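Vibralactone Cyclase (Boreostereum vibrans, PDB 6KD0) catalyses the cyclization that forms the fused bicyclic beta-lactone of vibralactone, using an alpha/beta-hydrolase fold. Local coordinates at residues A[56-61]-A[118-123]; A[206-211]-A[309-314]; A[274-279]-A[304-309]. All blocks are in the same frame, centred on the assembly; numbering follows the deposited sequence.

Overall arrangement
Contact 1 lies at the surface, its centre about 20 Å from that of the chain. Contacts 2 and 3 are buried, and their centres are about 7 Å apart. Contact 1 joins a loop to helix 115-125 by van der Waals packing of a proline and a leucine on the helix, including the Asp123 carboxylate and the aliphatic part of Arg119. Contact 3 is the backbone pairing of strands 273-278 and 301-307, the latter at the edge of the sheet. Contact 2 starts on the next strand inward, 203-207, and is built from rings and one bridging water. It holds the probable catalytic histidine. Contacts 2 and 3 share Val309, and contact 3 is nested within the loop that contact 2 closes.

Contact 1 (A[56-61]-A[118-123]); sequences PSLPSE and LRIICD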
loop_
_atom_site.group_PDB
_atom_site.type_symbol
_atom_site.label_atom_id
_atom_site.label_comp_id
_atom_site.label_asym_id
_atom_site.label_seq_id
_atom_site.Cartn_x
_atom_site.Cartn_y
_atom_site.Cartn_z
ATOM N N PRO A 56 -4.407 -4.920 22.422
ATOM C CA PRO A 56 -5.725 -5.269 22.984
ATOM C C PRO A 56 -6.803 -5.519 21.948
ATOM O O PRO A 56 -7.858 -6.036 22.317
ATOM C CB PRO A 56 -6.094 -4.053 23.845
ATOM C CG PRO A 56 -4.877 -3.218 23.943
ATOM C CD PRO A 56 -4.004 -3.551 22.795
ATOM N N SER A 57 -6.595 -5.151 20.687
ATOM C CA SER A 57 -7.553 -5.401 19.625
ATOM C C SER A 57 -7.268 -6.687 18.860
ATOM O O SER A 57 -8.050 -7.041 17.979
ATOM C CB SER A 57 -7.579 -4.227 18.645
ATOM O OG SER A 57 -7.875 -3.023 19.318
ATOM N N LEU A 58 -6.184 -7.389 19.167
ATOM C CA LEU A 58 -5.898 -8.631 18.459
ATOM C C LEU A 58 -7.004 -9.647 18.746
ATOM O O LEU A 58 -7.517 -9.702 19.872
ATOM C CB LEU A 58 -4.551 -9.207 18.888
ATOM C CG LEU A 58 -3.239 -8.551 18.446
ATOM C CD1 LEU A 58 -2.066 -9.346 19.003
ATOM C CD2 LEU A 58 -3.120 -8.452 16.936
ATOM N N PRO A 59 -7.395 -10.462 17.766
ATOM C CA PRO A 59 -8.333 -11.546 18.060
ATOM C C PRO A 59 -7.694 -12.579 18.974
ATOM O O PRO A 59 -6.469 -12.728 19.047
ATOM C CB PRO A 59 -8.655 -12.153 16.686
ATOM C CG PRO A 59 -7.662 -11.592 15.714
ATOM C CD PRO A 59 -6.942 -10.447 16.361
ATOM N N SER A 60 -8.565 -13.310 19.673
ATOM C CA SER A 60 -8.151 -14.498 20.411
ATOM C C SER A 60 -7.325 -15.402 19.515
ATOM O O SER A 60 -7.552 -15.471 18.305
ATOM C CB SER A 60 -9.379 -15.263 20.915
ATOM O OG SER A 60 -10.335 -14.389 21.462
ATOM N N GLU A 61 -6.359 -16.091 20.115
ATOM C CA GLU A 61 -5.437 -16.909 19.337
ATOM C C GLU A 61 -6.128 -18.093 18.686
ATOM O O GLU A 61 -5.594 -18.651 17.725
ATOM C CB GLU A 61 -4.282 -17.386 20.221
ATOM C CG GLU A 61 -3.370 -16.252 20.686
ATOM C CD GLU A 61 -2.249 -16.722 21.603
ATOM O OE1 GLU A 61 -2.328 -17.868 22.111
ATOM O OE2 GLU A 61 -1.298 -15.932 21.819
ATOM N N LEU A 118 -2.989 -7.161 9.989
ATOM C CA LEU A 118 -3.505 -8.248 9.158
ATOM C C LEU A 118 -4.081 -9.379 10.015
ATOM O O LEU A 118 -5.082 -9.992 9.615
ATOM C CB LEU A 118 -2.420 -8.770 8.210
ATOM C CG LEU A 118 -2.012 -7.774 7.104
ATOM C CD1 LEU A 118 -0.888 -8.324 6.233
ATOM C CD2 LEU A 118 -3.210 -7.374 6.223
ATOM N N ARG A 119 -3.503 -9.637 11.201
ATOM C CA ARG A 119 -4.142 -10.571 12.125
ATOM C C ARG A 119 -5.564 -10.119 12.396
ATOM O O ARG A 119 -6.508 -10.922 12.375
ATOM C CB ARG A 119 -3.369 -10.668 13.439
ATOM C CG ARG A 119 -2.041 -11.363 13.365
ATOM C CD ARG A 119 -1.311 -11.176 14.679
ATOM N NE ARG A 119 0.120 -11.418 14.569
ATOM C CZ ARG A 119 0.796 -12.266 15.339
ATOM N NH1 ARG A 119 0.169 -12.970 16.283
ATOM N NH2 ARG A 119 2.092 -12.399 15.173
ATOM N N ILE A 120 -5.737 -8.811 12.616
ATOM C CA ILE A 120 -7.067 -8.297 12.899
ATOM C C ILE A 120 -7.958 -8.465 11.676
ATOM O O ILE A 120 -9.068 -9.020 11.767
ATOM C CB ILE A 120 -6.959 -6.835 13.362
ATOM C CG1 ILE A 120 -6.229 -6.810 14.709
ATOM C CG2 ILE A 120 -8.331 -6.177 13.426
ATOM C CD1 ILE A 120 -5.670 -5.485 15.090
ATOM N N ILE A 121 -7.432 -8.104 10.497
ATOM C CA ILE A 121 -8.272 -8.018 9.309
ATOM C C ILE A 121 -8.721 -9.404 8.889
ATOM O O ILE A 121 -9.888 -9.611 8.529
ATOM C CB ILE A 121 -7.534 -7.285 8.166
ATOM C CG1 ILE A 121 -7.577 -5.768 8.390
ATOM C CG2 ILE A 121 -8.137 -7.667 6.807
ATOM C CD1 ILE A 121 -6.671 -4.975 7.475
ATOM N N CYS A 122 -7.816 -10.383 8.962
ATOM C CA CYS A 122 -8.177 -11.734 8.548
ATOM C C CYS A 122 -9.322 -12.267 9.398
ATOM O O CYS A 122 -10.222 -12.930 8.876
ATOM C CB CYS A 122 -6.951 -12.650 8.580
ATOM S SG CYS A 122 -6.650 -13.644 10.062
ATOM N N ASP A 123 -9.361 -11.900 10.684
ATOM C CA ASP A 123 -10.480 -12.325 11.523
ATOM C C ASP A 123 -11.722 -11.491 11.236
ATOM O O ASP A 123 -12.833 -12.031 11.152
ATOM C CB ASP A 123 -10.070 -12.234 12.993
ATOM C CG ASP A 123 -11.218 -12.467 13.954
ATOM O OD1 ASP A 123 -11.729 -13.605 14.000
ATOM O OD2 ASP A 123 -11.583 -11.510 14.674
#
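Pro59 lays its ring against one side of helix 115-125 and overlaps Asp123. Its CB lies 3.6 Å from Asp123 OD2. The neighbouring CG rests 3.7 Å from Asp123 CB and also meets the backbone carbonyl of Arg119. Pro59 and Asp123 run alongside each other, pointing opposite ways. Asp123 has CG anti to its backbone N (chi1 172°), which brings the carboxylate alongside the proline. Its OD1 is held by a salt bridge to Arg63. Pro59 CD turns to Ile120, with 4.1 Å from CD to Ile120 CG1, and these side chains cross at about a right angle. The same CG1 lies 3.7 Å from the carbonyl O of Ser57. In the alpha/beta-hydrolase fold this joins the loop between helix 35-54 and strand 64-73 to a helix that packs beside strands 64-73 and 76-85. Leu58 reaches the helix by its tip. Its CG is anti to the carbonyl carbon, and chi2 (-179°) sends CD1 out in line with the chain and leaves CD2 as the side branch, 4.0 Å from Arg119 CD. Leu58 thus touches the aliphatic part of the arginine, crossing it obliquely. The Arg119 chain runs extended from CG to NE. At its end NH2 forms a salt bridge with Asp115, and NH1 is hydrogen-bonded to the Tyr64 hydroxyl.

Contact 2 (A[206-211]-A[309-314]); sequences VQYPPT and VPHAFH
This buried contact is a cluster of aromatic rings where the end of strand 203-207 meets the loop leading into helix 313-316. In this alpha/beta hydrolase, that loop carries His311, the probable histidine of a Ser-His-Asp triad. Consistent with that role, ND1 is hydrogen-bonded to Asp281 and NE2 to Ser177, on the presumed nucleophile elbow. The two bonds would fix the rotation of the imidazole. Tyr208 packs on it edge-to-face. Its ring edge meets the His311 face, with centroids 4.4 Å apart and planes at 60°. The closest ring atoms are Tyr208 CD1 and His311 CE1, at 3.2 Å. Tyr208 O also lies 3.1 Å from His311 CE1. The tyrosine side chain takes the crowded first torsion (chi1 42°), with CG between the backbone N and the carbonyl carbon. Gln207 CB lies over one face of its ring. Over the opposite face sits Ala312 N, 3.5 Å above the plane and nearer the ring's edge than its centre. Ala312 is the N-cap residue of the short helix, and a type II turn from Pro310 to Phe313 leads into it. At the far end of the tyrosine, the hydroxyl lies in the plane of the His314 ring, 3.1 Å from OH to His314 CE1. The Gln207 amide crosses the His314 ring at about a right angle, with planes 82° apart. Gln207 OE1 is hydrogen-bonded to Gln176. A water bridges the two side chains: it accepts from Gln207 NE2 at 3.3 Å and is hydrogen-bonded to His314 NE2 at 2.9 Å.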
loop_
_atom_site.group_PDB
_atom_site.type_symbol
_atom_site.label_atom_id
_atom_site.label_comp_id
_atom_site.label_asym_id
_atom_site.label_seq_id
_atom_site.Cartn_x
_atom_site.Cartn_y
_atom_site.Cartn_z
ATOM N N VAL A 206 -5.314 1.028 -2.488
ATOM C CA VAL A 206 -4.000 1.617 -2.247
ATOM C C VAL A 206 -4.135 2.827 -1.335
ATOM O O VAL A 206 -5.162 3.518 -1.311
ATOM C CB VAL A 206 -3.252 1.992 -3.555
ATOM C CG1 VAL A 206 -3.013 0.754 -4.407
ATOM C CG2 VAL A 206 -4.018 3.034 -4.328
ATOM N N GLN A 207 -3.080 3.082 -0.573
ATOM C CA GLN A 207 -3.025 4.243 0.306
ATOM C C GLN A 207 -1.838 5.094 -0.113
ATOM O O GLN A 207 -0.698 4.623 -0.072
ATOM C CB GLN A 207 -2.894 3.823 1.775
ATOM C CG GLN A 207 -3.906 2.772 2.232
ATOM C CD GLN A 207 -3.533 2.127 3.563
ATOM O OE1 GLN A 207 -2.367 1.810 3.805
ATOM N NE2 GLN A 207 -4.526 1.907 4.426
ATOM N N TYR A 208 -2.113 6.344 -0.505
ATOM C CA TYR A 208 -1.147 7.404 -0.800
ATOM C C TYR A 208 0.128 6.904 -1.487
ATOM O O TYR A 208 1.222 7.150 -0.976
ATOM C CB TYR A 208 -0.817 8.178 0.501
ATOM C CG TYR A 208 -0.615 7.366 1.788
ATOM C CD1 TYR A 208 0.589 6.736 2.062
ATOM C CD2 TYR A 208 -1.631 7.254 2.749
ATOM C CE1 TYR A 208 0.790 6.007 3.227
ATOM C CE2 TYR A 208 -1.441 6.512 3.919
ATOM C CZ TYR A 208 -0.228 5.899 4.154
ATOM O OH TYR A 208 0.006 5.151 5.299
ATOM N N PRO A 209 0.040 6.238 -2.645
ATOM C CA PRO A 209 1.262 5.702 -3.326
ATOM C C PRO A 209 1.974 6.760 -4.150
ATOM O O PRO A 209 1.331 7.679 -4.678
ATOM C CB PRO A 209 0.690 4.614 -4.254
ATOM C CG PRO A 209 -0.678 5.180 -4.627
ATOM C CD PRO A 209 -1.195 5.786 -3.323
ATOM N N PRO A 210 3.294 6.642 -4.330
ATOM C CA PRO A 210 3.931 7.316 -5.468
ATOM C C PRO A 210 3.462 6.638 -6.744
ATOM O O PRO A 210 3.155 5.443 -6.753
ATOM C CB PRO A 210 5.437 7.109 -5.231
ATOM C CG PRO A 210 5.519 5.860 -4.358
ATOM C CD PRO A 210 4.221 5.751 -3.596
ATOM N N THR A 211 3.327 7.426 -7.815
ATOM C CA THR A 211 2.857 6.891 -9.090
ATOM C C THR A 211 3.756 7.227 -10.264
ATOM O O THR A 211 3.609 6.597 -11.320
ATOM C CB THR A 211 1.441 7.392 -9.409
ATOM O OG1 THR A 211 1.481 8.810 -9.612
ATOM C CG2 THR A 211 0.493 7.066 -8.260
ATOM N N VAL A 309 -3.747 16.009 7.214
ATOM C CA VAL A 309 -2.865 15.050 7.879
ATOM C C VAL A 309 -1.801 14.550 6.909
ATOM O O VAL A 309 -2.034 14.495 5.688
ATOM C CB VAL A 309 -3.654 13.881 8.489
ATOM C CG1 VAL A 309 -4.339 14.358 9.762
ATOM C CG2 VAL A 309 -4.665 13.350 7.510
ATOM N N PRO A 310 -0.628 14.185 7.412
ATOM C CA PRO A 310 0.491 13.827 6.539
ATOM C C PRO A 310 0.481 12.360 6.108
ATOM O O PRO A 310 -0.283 11.518 6.586
ATOM C CB PRO A 310 1.699 14.125 7.423
ATOM C CG PRO A 310 1.220 13.775 8.785
ATOM C CD PRO A 310 -0.205 14.272 8.823
ATOM N N HIS A 311 1.386 12.080 5.180
ATOM C CA HIS A 311 1.685 10.740 4.683
ATOM C C HIS A 311 1.928 9.756 5.821
ATOM O O HIS A 311 2.828 9.950 6.645
ATOM C CB HIS A 311 2.922 10.844 3.794
ATOM C CG HIS A 311 3.181 9.646 2.934
ATOM N ND1 HIS A 311 2.678 9.528 1.657
ATOM C CD2 HIS A 311 3.954 8.556 3.139
ATOM C CE1 HIS A 311 3.119 8.407 1.114
ATOM N NE2 HIS A 311 3.893 7.798 1.994
ATOM N N ALA A 312 1.112 8.704 5.868
ATOM C CA ALA A 312 1.275 7.605 6.819
ATOM C C ALA A 312 1.072 8.028 8.264
ATOM O O ALA A 312 1.644 7.401 9.168
ATOM C CB ALA A 312 2.651 6.947 6.696
ATOM N N PHE A 313 0.292 9.091 8.501
ATOM C CA PHE A 313 0.044 9.530 9.872
ATOM C C PHE A 313 -0.637 8.446 10.692
ATOM O O PHE A 313 -0.480 8.415 11.916
ATOM C CB PHE A 313 -0.808 10.793 9.886
ATOM C CG PHE A 313 -2.281 10.509 9.817
ATOM C CD1 PHE A 313 -2.887 10.229 8.601
ATOM C CD2 PHE A 313 -3.051 10.491 10.971
ATOM C CE1 PHE A 313 -4.251 9.950 8.539
ATOM C CE2 PHE A 313 -4.402 10.205 10.913
ATOM C CZ PHE A 313 -5.000 9.935 9.698
ATOM N N HIS A 314 -1.406 7.549 10.048
ATOM C CA HIS A 314 -2.096 6.512 10.806
ATOM C C HIS A 314 -1.171 5.398 11.270
ATOM O O HIS A 314 -1.535 4.663 12.186
ATOM C CB HIS A 314 -3.283 5.950 10.003
ATOM C CG HIS A 314 -2.940 4.856 9.039
ATOM N ND1 HIS A 314 -2.214 5.073 7.888
ATOM C CD2 HIS A 314 -3.283 3.547 9.025
ATOM C CE1 HIS A 314 -2.099 3.939 7.224
ATOM N NE2 HIS A 314 -2.737 2.996 7.892
HETATM O O HOH W 1 -3.206 0.302 6.943
#

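Contact 3 (A[274-279]-A[304-309]); sequences FFMSCG and TMYPGV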
loop_
_atom_site.group_PDB
_atom_site.type_symbol
_atom_site.label_atom_id
_atom_site.label_comp_id
_atom_site.label_asym_id
_atom_site.label_seq_id
_atom_site.Cartn_x
_atom_site.Cartn_y
_atom_site.Cartn_z
ATOM N N PHE A 274 -10.052 1.265 -4.798
ATOM C CA PHE A 274 -10.341 2.068 -3.616
ATOM C C PHE A 274 -9.055 2.800 -3.250
ATOM O O PHE A 274 -8.058 2.166 -2.882
ATOM C CB PHE A 274 -10.843 1.192 -2.465
ATOM C CG PHE A 274 -11.358 1.966 -1.265
ATOM C CD1 PHE A 274 -10.498 2.385 -0.263
ATOM C CD2 PHE A 274 -12.713 2.218 -1.118
ATOM C CE1 PHE A 274 -10.976 3.075 0.842
ATOM C CE2 PHE A 274 -13.202 2.911 -0.019
ATOM C CZ PHE A 274 -12.328 3.340 0.966
ATOM N N PHE A 275 -9.085 4.126 -3.349
ATOM C CA PHE A 275 -7.905 4.967 -3.239
ATOM C C PHE A 275 -8.023 5.833 -1.995
ATOM O O PHE A 275 -9.060 6.470 -1.770
ATOM C CB PHE A 275 -7.766 5.836 -4.493
ATOM C CG PHE A 275 -6.398 6.391 -4.695
ATOM C CD1 PHE A 275 -5.951 7.457 -3.934
ATOM C CD2 PHE A 275 -5.552 5.844 -5.659
ATOM C CE1 PHE A 275 -4.675 7.972 -4.120
ATOM C CE2 PHE A 275 -4.275 6.363 -5.847
ATOM C CZ PHE A 275 -3.848 7.420 -5.077
ATOM N N MET A 276 -6.976 5.845 -1.175
ATOM C CA MET A 276 -6.975 6.623 0.055
ATOM C C MET A 276 -5.835 7.622 -0.006
ATOM O O MET A 276 -4.697 7.242 -0.279
ATOM C CB MET A 276 -6.828 5.715 1.275
ATOM C CG MET A 276 -7.848 4.619 1.295
ATOM S SD MET A 276 -7.718 3.622 2.773
ATOM C CE MET A 276 -8.444 4.733 3.979
ATOM N N SER A 277 -6.135 8.887 0.267
ATOM C CA SER A 277 -5.179 9.971 0.114
ATOM C C SER A 277 -5.063 10.760 1.409
ATOM O O SER A 277 -6.049 10.943 2.129
ATOM C CB SER A 277 -5.594 10.904 -1.025
ATOM O OG SER A 277 -4.577 11.866 -1.321
ATOM N N CYS A 278 -3.855 11.233 1.695
ATOM C CA CYS A 278 -3.619 12.173 2.783
ATOM C C CYS A 278 -3.407 13.557 2.185
ATOM O O CYS A 278 -2.686 13.708 1.188
ATOM C CB CYS A 278 -2.412 11.760 3.627
ATOM S SG CYS A 278 -2.706 10.245 4.557
ATOM N N GLY A 279 -4.009 14.570 2.810
ATOM C CA GLY A 279 -4.013 15.892 2.203
ATOM C C GLY A 279 -2.677 16.604 2.278
ATOM O O GLY A 279 -2.316 17.350 1.369
ATOM N N THR A 304 -11.074 8.452 -1.125
ATOM C CA THR A 304 -11.279 9.008 0.208
ATOM C C THR A 304 -10.108 9.913 0.514
ATOM O O THR A 304 -8.960 9.462 0.451
ATOM C CB THR A 304 -11.369 7.926 1.283
ATOM O OG1 THR A 304 -12.410 7.006 0.949
ATOM C CG2 THR A 304 -11.667 8.578 2.619
ATOM N N MET A 305 -10.393 11.168 0.861
ATOM C CA MET A 305 -9.367 12.155 1.174
ATOM C C MET A 305 -9.378 12.487 2.666
ATOM O O MET A 305 -10.440 12.764 3.242
ATOM C CB MET A 305 -9.572 13.425 0.335
ATOM C CG MET A 305 -8.683 14.594 0.753
ATOM S SD MET A 305 -6.901 14.319 0.472
ATOM C CE MET A 305 -6.832 14.240 -1.330
ATOM N N TYR A 306 -8.202 12.458 3.297
ATOM C CA TYR A 306 -8.024 12.897 4.678
ATOM C C TYR A 306 -7.296 14.234 4.687
ATOM O O TYR A 306 -6.056 14.277 4.647
ATOM C CB TYR A 306 -7.261 11.850 5.497
ATOM C CG TYR A 306 -8.157 10.717 5.930
ATOM C CD1 TYR A 306 -8.625 9.787 5.013
ATOM C CD2 TYR A 306 -8.574 10.607 7.254
ATOM C CE1 TYR A 306 -9.465 8.768 5.405
ATOM C CE2 TYR A 306 -9.416 9.583 7.658
ATOM C CZ TYR A 306 -9.851 8.668 6.731
ATOM O OH TYR A 306 -10.694 7.648 7.117
ATOM N N PRO A 307 -8.017 15.357 4.724
ATOM C CA PRO A 307 -7.341 16.659 4.696
ATOM C C PRO A 307 -6.577 16.931 5.983
ATOM O O PRO A 307 -6.920 16.439 7.060
ATOM C CB PRO A 307 -8.483 17.668 4.507
ATOM C CG PRO A 307 -9.749 16.934 4.728
ATOM C CD PRO A 307 -9.486 15.462 4.668
ATOM N N GLY A 308 -5.516 17.721 5.849
ATOM C CA GLY A 308 -4.776 18.222 6.994
ATOM C C GLY A 308 -3.953 17.206 7.756
ATOM O O GLY A 308 -3.499 17.511 8.869
ATOM N N VAL A 309 -3.747 16.009 7.214
ATOM C CA VAL A 309 -2.865 15.050 7.879
ATOM C C VAL A 309 -1.801 14.550 6.909
ATOM O O VAL A 309 -2.034 14.495 5.688
ATOM C CB VAL A 309 -3.654 13.881 8.489
ATOM C CG1 VAL A 309 -4.339 14.358 9.762
ATOM C CG2 VAL A 309 -4.665 13.350 7.510
#
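Met305 bends over toward strand 273-278, its parallel neighbour in a beta-alpha-beta unit of the alpha/beta-hydrolase sheet. Its CB leaves the sheet on the same face as Ser277, and CG is anti to the backbone N. Bends at chi2 (66°) and chi3 (66°) then turn the chain toward the other strand. SD comes to 3.7 Å from Gly279 CA. The terminal CE ends 3.3 Å from Ser277 OG and also touches Ser277 CB. Helix 284-296, the crossover of this unit, covers that face through Arg284 and Leu288.

The backbones bind in regular parallel register, with Met276 beside Thr304, Ser277 beside Met305 and Cys278 beside Tyr306. Ser277 uses both backbone polar groups. Its N donates to Thr304 O at 2.9 Å, nearly along the C=O axis. Its O accepts from Tyr306 N in the carbonyl plane. Thr304 N bonds to Phe275 O, also nearly along the C=O axis.

Met276, Cys278, Thr304 and Tyr306 point to the opposite face. Met276 CE approaches the Tyr306 ring there, 4.4 Å from CE1. Thr304 OG1 lies 3.7 Å from Phe274 CZ and is hydrogen-bonded to Glu329 of helix 321-338. Beyond the paired residues, a type II turn from Tyr306 to Val309 brings the chain of 306-309 round to Cys278. Cys278 CB then lies 3.4 Å from Val309 O. Gly279 sets its CA against the backbone of Pro307. The last bond runs from Gly279 N to Tyr306 O at 2.8 Å, its donor 40° out of the carbonyl plane.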